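Local atomic coordinates of phage-like element PBSX protein xkdH (Bacillus subtilis, PDB entry 3F3B), a protein that is of unknown function, is encoded by the phage-like element PBSX, and may be a structural component of its phage-like particle. Residues R10-H15 with D44-P49; Y14-Q19 with I37-T42; P49-E54 with L73-L78. All blocks are in the same frame, centred on the assembly; numbering follows the deposited sequence.

Interaction 1 (R10-H15 with D44-P49); sequences RCDIYH and DEQDVP. With PO4 (phosphate ion), chain B.
D44 and E45 both direct a backbone N-H at one carbonyl of the facing strand, I13 O, which forms a classic beta bulge. D44 N lies 2.9 Å from I13 O, the bond from E45 N is the longer at 3.3 Å, and I13 N bonds back to E45 O. Between the I13-E45 and C11-V48 pairs the register slips by one residue; C11 pairs with V48 through two backbone bonds. At the corner, D47 N lies 3.0 Å from D12 OD1 in an almost straight bond. The R10 chain bends at chi2 (-68°), CD lying by D47 OD1, and its guanidinium is held from two directions. NH1 gives an in-plane bond to D47 O (3.1 Å), and P49 CB sits 3.7 Å above the plane, over the centre. D47 OD2, 3.6 Å from R10 NH1 but well out of that plane, adds a salt bridge by charge alone. R10 N also donates to a phosphate shared with H9 and W90, probably from the crystallisation liquor. At the far end D44 OD2 accepts H15 N (2.8 Å), and a water links it to H15 O; the H15 ring bonds D86 through ND1. I13 CD1 meets V48 CG2 crosswise at 3.9 Å, where both pack against F76. The motif is a classic bulge followed by a corner between strands 45-46 and 48-61, in a curled sheet consistent with the family's phage-barrel grouping.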
loop_
_atom_site.group_PDB
_atom_site.type_symbol
_atom_site.label_atom_id
_atom_site.label_comp_id
_atom_site.label_asym_id
_atom_site.label_seq_id
_atom_site.Cartn_x
_atom_site.Cartn_y
_atom_site.Cartn_z
ATOM N N ARG A 10 6.006 -11.592 1.598
ATOM C CA ARG A 10 6.144 -10.839 2.843
ATOM C C ARG A 10 6.277 -9.368 2.516
ATOM O O ARG A 10 7.064 -8.990 1.653
ATOM C CB ARG A 10 7.385 -11.297 3.620
ATOM C CG ARG A 10 7.322 -12.738 4.070
ATOM C CD ARG A 10 6.250 -12.918 5.124
ATOM N NE ARG A 10 6.005 -14.328 5.408
ATOM C CZ ARG A 10 5.649 -14.796 6.598
ATOM N NH1 ARG A 10 5.505 -13.968 7.628
ATOM N NH2 ARG A 10 5.426 -16.092 6.758
ATOM N N CYS A 11 5.511 -8.538 3.212
ATOM C CA CYS A 11 5.567 -7.103 2.986
ATOM C C CYS A 11 5.490 -6.323 4.294
ATOM O O CYS A 11 5.096 -6.854 5.337
ATOM C CB CYS A 11 4.410 -6.670 2.084
ATOM S SG CYS A 11 2.785 -6.845 2.862
ATOM N N ASP A 12 5.896 -5.061 4.230
ATOM C CA ASP A 12 5.813 -4.175 5.380
ATOM C C ASP A 12 4.668 -3.243 5.039
ATOM O O ASP A 12 4.498 -2.862 3.881
ATOM C CB ASP A 12 7.097 -3.373 5.555
ATOM C CG ASP A 12 8.255 -4.230 5.998
ATOM O OD1 ASP A 12 8.006 -5.286 6.627
ATOM O OD2 ASP A 12 9.411 -3.836 5.733
ATOM N N ILE A 13 3.882 -2.880 6.041
ATOM C CA ILE A 13 2.745 -2.013 5.824
ATOM C C ILE A 13 2.887 -0.703 6.603
ATOM O O ILE A 13 3.327 -0.697 7.750
ATOM C CB ILE A 13 1.448 -2.740 6.247
ATOM C CG1 ILE A 13 1.364 -4.099 5.545
ATOM C CG2 ILE A 13 0.241 -1.916 5.868
ATOM C CD1 ILE A 13 0.213 -4.990 6.022
ATOM N N TYR A 14 2.510 0.398 5.960
ATOM C CA TYR A 14 2.568 1.733 6.551
ATOM C C TYR A 14 1.190 2.360 6.432
ATOM O O TYR A 14 0.616 2.406 5.339
ATOM C CB TYR A 14 3.548 2.639 5.792
ATOM C CG TYR A 14 4.978 2.159 5.743
ATOM C CD1 TYR A 14 5.994 2.872 6.381
ATOM C CD2 TYR A 14 5.321 1.006 5.035
ATOM C CE1 TYR A 14 7.321 2.449 6.311
ATOM C CE2 TYR A 14 6.637 0.571 4.961
ATOM C CZ TYR A 14 7.636 1.294 5.599
ATOM O OH TYR A 14 8.939 0.850 5.538
ATOM N N HIS A 15 0.672 2.870 7.541
ATOM C CA HIS A 15 -0.634 3.500 7.533
ATOM C C HIS A 15 -0.538 5.013 7.394
ATOM O O HIS A 15 0.380 5.637 7.927
ATOM C CB HIS A 15 -1.380 3.173 8.819
ATOM C CG HIS A 15 -1.539 1.710 9.071
ATOM N ND1 HIS A 15 -1.894 0.820 8.080
ATOM C CD2 HIS A 15 -1.447 0.989 10.210
ATOM C CE1 HIS A 15 -2.017 -0.386 8.600
ATOM N NE2 HIS A 15 -1.752 -0.312 9.891
ATOM N N ASP A 44 4.528 0.082 10.276
ATOM C CA ASP A 44 3.610 -0.086 11.394
ATOM C C ASP A 44 3.499 -1.590 11.648
ATOM O O ASP A 44 3.431 -2.044 12.787
ATOM C CB ASP A 44 2.245 0.516 11.060
ATOM C CG ASP A 44 2.270 2.037 11.044
ATOM O OD1 ASP A 44 2.669 2.629 12.068
ATOM O OD2 ASP A 44 1.895 2.646 10.021
ATOM N N GLU A 45 3.493 -2.356 10.564
ATOM C CA GLU A 45 3.421 -3.810 10.636
ATOM C C GLU A 45 4.627 -4.319 9.849
ATOM O O GLU A 45 5.033 -3.711 8.864
ATOM C CB GLU A 45 2.107 -4.310 10.029
ATOM C CG GLU A 45 0.891 -4.100 10.929
ATOM C CD GLU A 45 -0.427 -4.328 10.202
ATOM O OE1 GLU A 45 -1.028 -3.346 9.707
ATOM O OE2 GLU A 45 -0.858 -5.495 10.117
ATOM N N GLN A 46 5.200 -5.434 10.279
ATOM C CA GLN A 46 6.393 -5.939 9.619
ATOM C C GLN A 46 6.327 -7.401 9.198
ATOM O O GLN A 46 5.724 -8.235 9.876
ATOM C CB GLN A 46 7.579 -5.729 10.562
ATOM C CG GLN A 46 8.828 -5.195 9.908
ATOM C CD GLN A 46 9.722 -4.447 10.881
ATOM O OE1 GLN A 46 10.812 -4.012 10.519
ATOM N NE2 GLN A 46 9.260 -4.281 12.119
ATOM N N ASP A 47 6.963 -7.698 8.071
ATOM C CA ASP A 47 7.024 -9.057 7.550
ATOM C C ASP A 47 5.663 -9.761 7.610
ATOM O O ASP A 47 5.545 -10.887 8.095
ATOM C CB ASP A 47 8.085 -9.831 8.341
ATOM C CG ASP A 47 8.368 -11.203 7.759
ATOM O OD1 ASP A 47 8.494 -11.305 6.518
ATOM O OD2 ASP A 47 8.478 -12.180 8.537
ATOM N N VAL A 48 4.634 -9.087 7.105
ATOM C CA VAL A 48 3.283 -9.635 7.107
ATOM C C VAL A 48 3.092 -10.612 5.947
ATOM O O VAL A 48 3.488 -10.322 4.814
ATOM C CB VAL A 48 2.230 -8.508 6.982
ATOM C CG1 VAL A 48 0.829 -9.088 7.095
ATOM C CG2 VAL A 48 2.459 -7.466 8.055
ATOM N N PRO A 49 2.479 -11.782 6.218
ATOM C CA PRO A 49 2.233 -12.806 5.203
ATOM C C PRO A 49 1.025 -12.494 4.328
ATOM O O PRO A 49 -0.015 -12.038 4.815
ATOM C CB PRO A 49 2.025 -14.059 6.035
ATOM C CG PRO A 49 1.318 -13.533 7.221
ATOM C CD PRO A 49 2.076 -12.273 7.549
HETATM P P PO4 B . 8.937 -12.527 -0.961
HETATM O O1 PO4 B . 10.090 -11.662 -1.333
HETATM O O2 PO4 B . 9.414 -13.910 -0.701
HETATM O O3 PO4 B . 8.291 -11.989 0.261
HETATM O O4 PO4 B . 7.955 -12.547 -2.073
HETATM O O HOH W 1 1.007 5.263 10.684
#

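Interaction 2 (Y14-Q19 with I37-T42); sequences YHEAAQ and ISYPDT
A17 and S38 form the hydrogen-bonded pair of a short antiparallel ribbon, where the far end of strand 9-19 meets strand 36-38. A17 N donates to S38 O at 2.9 Å, and S38 N returns a bond to A17 O. That carbonyl oxygen also accepts a bond from Q19 of the same strand: Q19 NE2 lies 3.1 Å from A17 O, well above the carbonyl plane, in a bond straight at the hydrogen (168°). The Q19 chain is bent, with its amide folded back to A17 O. I37 CA also approaches A17 O, as a CA-H...O contact, and A18 and I37 make the adjoining non-hydrogen-bonded pair.

Beyond the ribbon the contact is carried by side chains. The carboxylate of E16 lies flat on the Y39 ring, the two planes only 1° apart, with E16 OE1 3.3 Å above the ring plane and over its centre. A bend at chi2 of E16 (-79°) sets CD over the ring, 3.4 Å from Y39 CZ. The Y39 hydroxyl is bonded to N85 O, which would help fix the ring beneath the carboxylate. E16 CB in turn rests against I37 CG2 at 3.6 Å. Y14 comes from the other direction: its CB touches Y39 CD2 at 3.8 Å, while its ring presents an edge to the chain beyond Y39, with CD1 3.5 Å from P40 O and D41 O near the ring plane.

Y14 also makes a cation-pi contact with K87 and packs on I89, so that strand 87-90 flanks the root of the ribbon, while the pairing with strand 36-38 continues from Q19 to V36 at the protein surface.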
loop_
_atom_site.group_PDB
_atom_site.type_symbol
_atom_site.label_atom_id
_atom_site.label_comp_id
_atom_site.label_asym_id
_atom_site.label_seq_id
_atom_site.Cartn_x
_atom_site.Cartn_y
_atom_site.Cartn_z
ATOM N N TYR A 14 2.510 0.398 5.960
ATOM C CA TYR A 14 2.568 1.733 6.551
ATOM C C TYR A 14 1.190 2.360 6.432
ATOM O O TYR A 14 0.616 2.406 5.339
ATOM C CB TYR A 14 3.548 2.639 5.792
ATOM C CG TYR A 14 4.978 2.159 5.743
ATOM C CD1 TYR A 14 5.994 2.872 6.381
ATOM C CD2 TYR A 14 5.321 1.006 5.035
ATOM C CE1 TYR A 14 7.321 2.449 6.311
ATOM C CE2 TYR A 14 6.637 0.571 4.961
ATOM C CZ TYR A 14 7.636 1.294 5.599
ATOM O OH TYR A 14 8.939 0.850 5.538
ATOM N N HIS A 15 0.672 2.870 7.541
ATOM C CA HIS A 15 -0.634 3.500 7.533
ATOM C C HIS A 15 -0.538 5.013 7.394
ATOM O O HIS A 15 0.380 5.637 7.927
ATOM C CB HIS A 15 -1.380 3.173 8.819
ATOM C CG HIS A 15 -1.539 1.710 9.071
ATOM N ND1 HIS A 15 -1.894 0.820 8.080
ATOM C CD2 HIS A 15 -1.447 0.989 10.210
ATOM C CE1 HIS A 15 -2.017 -0.386 8.600
ATOM N NE2 HIS A 15 -1.752 -0.312 9.891
ATOM N N GLU A 16 -1.482 5.601 6.669
ATOM C CA GLU A 16 -1.510 7.045 6.526
ATOM C C GLU A 16 -1.782 7.567 7.935
ATOM O O GLU A 16 -2.546 6.962 8.688
ATOM C CB GLU A 16 -2.638 7.470 5.577
ATOM C CG GLU A 16 -2.409 7.088 4.119
ATOM C CD GLU A 16 -1.449 8.033 3.398
ATOM O OE1 GLU A 16 -0.472 8.494 4.032
ATOM O OE2 GLU A 16 -1.664 8.306 2.194
ATOM N N ALA A 17 -1.152 8.672 8.305
ATOM C CA ALA A 17 -1.362 9.226 9.635
ATOM C C ALA A 17 -1.444 10.744 9.598
ATOM O O ALA A 17 -0.824 11.390 8.752
ATOM C CB ALA A 17 -0.232 8.781 10.574
ATOM N N ALA A 18 -2.231 11.306 10.509
ATOM C CA ALA A 18 -2.373 12.753 10.590
ATOM C C ALA A 18 -1.122 13.274 11.282
ATOM O O ALA A 18 -0.759 12.793 12.359
ATOM C CB ALA A 18 -3.611 13.119 11.389
ATOM N N GLN A 19 -0.459 14.244 10.654
ATOM C CA GLN A 19 0.761 14.827 11.208
ATOM C C GLN A 19 0.452 15.998 12.126
ATOM O O GLN A 19 -0.573 16.665 11.980
ATOM C CB GLN A 19 1.683 15.288 10.079
ATOM C CG GLN A 19 2.047 14.185 9.106
ATOM C CD GLN A 19 2.736 13.019 9.786
ATOM O OE1 GLN A 19 3.842 13.159 10.314
ATOM N NE2 GLN A 19 2.084 11.861 9.781
ATOM N N ILE A 37 -1.474 14.651 5.986
ATOM C CA ILE A 37 -1.446 13.190 5.987
ATOM C C ILE A 37 -0.191 12.646 5.315
ATOM O O ILE A 37 0.139 13.046 4.193
ATOM C CB ILE A 37 -2.674 12.608 5.232
ATOM C CG1 ILE A 37 -3.953 13.351 5.644
ATOM C CG2 ILE A 37 -2.791 11.113 5.503
ATOM C CD1 ILE A 37 -4.227 13.346 7.126
ATOM N N SER A 38 0.495 11.731 5.995
ATOM C CA SER A 38 1.711 11.121 5.453
ATOM C C SER A 38 2.025 9.817 6.165
ATOM O O SER A 38 1.369 9.468 7.144
ATOM C CB SER A 38 2.898 12.073 5.599
ATOM O OG SER A 38 3.173 12.334 6.962
ATOM N N TYR A 39 3.029 9.098 5.671
ATOM C CA TYR A 39 3.423 7.824 6.271
ATOM C C TYR A 39 4.594 8.009 7.225
ATOM O O TYR A 39 5.384 8.936 7.080
ATOM C CB TYR A 39 3.844 6.809 5.198
ATOM C CG TYR A 39 2.814 6.522 4.130
ATOM C CD1 TYR A 39 2.931 7.076 2.858
ATOM C CD2 TYR A 39 1.736 5.681 4.383
ATOM C CE1 TYR A 39 1.996 6.792 1.860
ATOM C CE2 TYR A 39 0.796 5.395 3.394
ATOM C CZ TYR A 39 0.933 5.954 2.140
ATOM O OH TYR A 39 0.003 5.691 1.168
ATOM N N PRO A 40 4.720 7.120 8.220
ATOM C CA PRO A 40 5.817 7.199 9.192
ATOM C C PRO A 40 7.120 6.660 8.588
ATOM O O PRO A 40 7.102 6.028 7.532
ATOM C CB PRO A 40 5.310 6.337 10.335
ATOM C CG PRO A 40 4.542 5.255 9.600
ATOM C CD PRO A 40 3.761 6.063 8.590
ATOM N N ASP A 41 8.244 6.914 9.254
ATOM C CA ASP A 41 9.554 6.456 8.779
ATOM C C ASP A 41 9.661 4.946 8.805
ATOM O O ASP A 41 10.188 4.334 7.881
ATOM C CB ASP A 41 10.680 7.025 9.653
ATOM C CG ASP A 41 11.129 8.396 9.209
ATOM O OD1 ASP A 41 10.450 9.004 8.346
ATOM O OD2 ASP A 41 12.165 8.866 9.731
ATOM N N THR A 42 9.174 4.351 9.884
ATOM C CA THR A 42 9.236 2.908 10.030
ATOM C C THR A 42 7.886 2.225 9.840
ATOM O O THR A 42 6.825 2.820 10.039
ATOM C CB THR A 42 9.813 2.512 11.404
ATOM O OG1 THR A 42 8.974 3.025 12.446
ATOM C CG2 THR A 42 11.223 3.077 11.562
#

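Interaction 3 (P49-E54 with L73-L78); sequences PCYFTE and LVHFPL
Y51 and H75 satisfy each other's backbone: Y51 N donates to H75 O (3.2 Å), and H75 N donates to Y51 O (3.0 Å). The imidazole adds a weak second donor to the same oxygen, H75 ND1 lying 3.0 Å from Y51 O at an angle of only 132°. This fits the offset stack of the two rings, whose centroids are 4.1 Å apart and planes 17° apart; H75 CB stands over the tyrosine face, toward its rim. A chi1 of 72° sets Y51 CG between the backbone N and the carbonyl carbon, on the face of the sheet that H75 shares. T53 and L73 repeat the exchange, each N-H bonded to the other's carbonyl, and T53 OG1 lies at the imidazole edge, 3.1 Å from H75 CE1.

C50 bonds outward to H9, and V74 and F76 to V110 and W108. On the reverse face V74 CG1 packs between C50 CB (3.7 Å) and F52 CE1 (3.8 Å), and F52 stacks on F72. The two strands form an antiparallel beta hairpin, flanked in the sheet by strand 9-19 on one side and strand 107-114 on the other.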
loop_
_atom_site.group_PDB
_atom_site.type_symbol
_atom_site.label_atom_id
_atom_site.label_comp_id
_atom_site.label_asym_id
_atom_site.label_seq_id
_atom_site.Cartn_x
_atom_site.Cartn_y
_atom_site.Cartn_z
ATOM N N PRO A 49 2.479 -11.782 6.218
ATOM C CA PRO A 49 2.233 -12.806 5.203
ATOM C C PRO A 49 1.025 -12.494 4.328
ATOM O O PRO A 49 -0.015 -12.038 4.815
ATOM C CB PRO A 49 2.025 -14.059 6.035
ATOM C CG PRO A 49 1.318 -13.533 7.221
ATOM C CD PRO A 49 2.076 -12.273 7.549
ATOM N N CYS A 50 1.170 -12.759 3.033
ATOM C CA CYS A 50 0.103 -12.521 2.074
ATOM C C CYS A 50 0.378 -13.315 0.797
ATOM O O CYS A 50 1.442 -13.917 0.640
ATOM C CB CYS A 50 0.045 -11.035 1.738
ATOM S SG CYS A 50 1.604 -10.418 1.056
ATOM N N TYR A 51 -0.590 -13.319 -0.109
ATOM C CA TYR A 51 -0.427 -13.996 -1.386
ATOM C C TYR A 51 -1.254 -13.227 -2.403
ATOM O O TYR A 51 -2.257 -12.605 -2.048
ATOM C CB TYR A 51 -0.846 -15.470 -1.284
ATOM C CG TYR A 51 -2.324 -15.748 -1.163
ATOM C CD1 TYR A 51 -3.133 -15.813 -2.295
ATOM C CD2 TYR A 51 -2.904 -16.007 0.076
ATOM C CE1 TYR A 51 -4.480 -16.137 -2.201
ATOM C CE2 TYR A 51 -4.256 -16.332 0.182
ATOM C CZ TYR A 51 -5.037 -16.396 -0.964
ATOM O OH TYR A 51 -6.373 -16.726 -0.874
ATOM N N PHE A 52 -0.834 -13.250 -3.663
ATOM C CA PHE A 52 -1.548 -12.487 -4.680
ATOM C C PHE A 52 -2.262 -13.273 -5.771
ATOM O O PHE A 52 -1.927 -14.418 -6.063
ATOM C CB PHE A 52 -0.593 -11.517 -5.391
ATOM C CG PHE A 52 0.406 -10.837 -4.491
ATOM C CD1 PHE A 52 0.042 -10.348 -3.244
ATOM C CD2 PHE A 52 1.713 -10.621 -4.938
ATOM C CE1 PHE A 52 0.968 -9.644 -2.452
ATOM C CE2 PHE A 52 2.638 -9.924 -4.163
ATOM C CZ PHE A 52 2.264 -9.433 -2.916
ATOM N N THR A 53 -3.260 -12.624 -6.370
ATOM C CA THR A 53 -4.000 -13.164 -7.509
ATOM C C THR A 53 -4.261 -11.952 -8.401
ATOM O O THR A 53 -3.834 -10.839 -8.073
ATOM C CB THR A 53 -5.334 -13.815 -7.116
ATOM O OG1 THR A 53 -6.251 -12.812 -6.662
ATOM C CG2 THR A 53 -5.104 -14.859 -6.028
ATOM N N GLU A 54 -4.949 -12.167 -9.522
ATOM C CA GLU A 54 -5.240 -11.095 -10.481
ATOM C C GLU A 54 -4.011 -10.215 -10.706
ATOM O O GLU A 54 -4.124 -8.997 -10.803
ATOM C CB GLU A 54 -6.392 -10.210 -9.994
ATOM C CG GLU A 54 -7.490 -10.932 -9.250
ATOM C CD GLU A 54 -8.742 -10.088 -9.088
ATOM O OE1 GLU A 54 -8.652 -8.842 -8.945
ATOM O OE2 GLU A 54 -9.834 -10.685 -9.090
ATOM N N LEU A 73 -4.384 -8.352 -6.488
ATOM C CA LEU A 73 -5.322 -8.449 -5.401
ATOM C C LEU A 73 -4.551 -9.131 -4.280
ATOM O O LEU A 73 -4.144 -10.293 -4.413
ATOM C CB LEU A 73 -6.519 -9.297 -5.825
ATOM C CG LEU A 73 -7.570 -9.552 -4.754
ATOM C CD1 LEU A 73 -8.155 -8.234 -4.304
ATOM C CD2 LEU A 73 -8.655 -10.466 -5.311
ATOM N N VAL A 74 -4.330 -8.409 -3.185
ATOM C CA VAL A 74 -3.603 -8.969 -2.056
ATOM C C VAL A 74 -4.536 -9.662 -1.076
ATOM O O VAL A 74 -5.607 -9.148 -0.777
ATOM C CB VAL A 74 -2.839 -7.891 -1.271
ATOM C CG1 VAL A 74 -1.924 -8.565 -0.267
ATOM C CG2 VAL A 74 -2.038 -7.002 -2.220
ATOM N N HIS A 75 -4.122 -10.826 -0.582
ATOM C CA HIS A 75 -4.899 -11.585 0.394
ATOM C C HIS A 75 -4.090 -11.574 1.687
ATOM O O HIS A 75 -2.945 -12.025 1.703
ATOM C CB HIS A 75 -5.098 -13.020 -0.081
ATOM C CG HIS A 75 -5.760 -13.125 -1.417
ATOM N ND1 HIS A 75 -5.216 -12.580 -2.559
ATOM C CD2 HIS A 75 -6.917 -13.718 -1.796
ATOM C CE1 HIS A 75 -6.008 -12.834 -3.586
ATOM N NE2 HIS A 75 -7.047 -13.522 -3.149
ATOM N N PHE A 76 -4.692 -11.051 2.753
ATOM C CA PHE A 76 -4.051 -10.923 4.060
ATOM C C PHE A 76 -4.788 -11.709 5.125
ATOM O O PHE A 76 -5.987 -11.971 5.003
ATOM C CB PHE A 76 -4.082 -9.475 4.535
ATOM C CG PHE A 76 -3.192 -8.540 3.780
ATOM C CD1 PHE A 76 -1.823 -8.543 3.992
ATOM C CD2 PHE A 76 -3.741 -7.566 2.946
ATOM C CE1 PHE A 76 -1.020 -7.589 3.402
ATOM C CE2 PHE A 76 -2.941 -6.604 2.350
ATOM C CZ PHE A 76 -1.579 -6.615 2.581
ATOM N N PRO A 77 -4.083 -12.063 6.212
ATOM C CA PRO A 77 -4.714 -12.810 7.301
ATOM C C PRO A 77 -5.710 -11.838 7.913
ATOM O O PRO A 77 -5.481 -10.632 7.900
ATOM C CB PRO A 77 -3.557 -13.092 8.255
ATOM C CG PRO A 77 -2.338 -13.012 7.389
ATOM C CD PRO A 77 -2.652 -11.850 6.486
ATOM N N LEU A 78 -6.801 -12.358 8.454
ATOM C CA LEU A 78 -7.826 -11.516 9.056
ATOM C C LEU A 78 -7.292 -10.731 10.263
ATOM O O LEU A 78 -7.743 -9.620 10.542
ATOM C CB LEU A 78 -9.021 -12.379 9.476
ATOM C CG LEU A 78 -10.388 -11.700 9.375
ATOM C CD1 LEU A 78 -10.654 -11.320 7.927
ATOM C CD2 LEU A 78 -11.464 -12.644 9.873
#

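From the N terminus, strand 9-19 serves interactions 1 and 2, which share Y14 and H15. Interaction 2 closes the long, mostly irregular excursion between 19 and 37; interaction 1 encloses it, bringing 44-49 back to the earlier part of the same strand, so the two loops nest. Interaction 3 follows in series, starting at P49, where interaction 1 ends, and closes the hairpin of strands 48-61 and 66-77. F76 of interaction 3 touches C11, I13 and V48 of interaction 1, joining their packing. Interactions 2 and 3 do not touch, their nearest atoms being about 9 Å apart, and are connected through strand 9-19 and its neighbour 48-61 within one continuous antiparallel sheet.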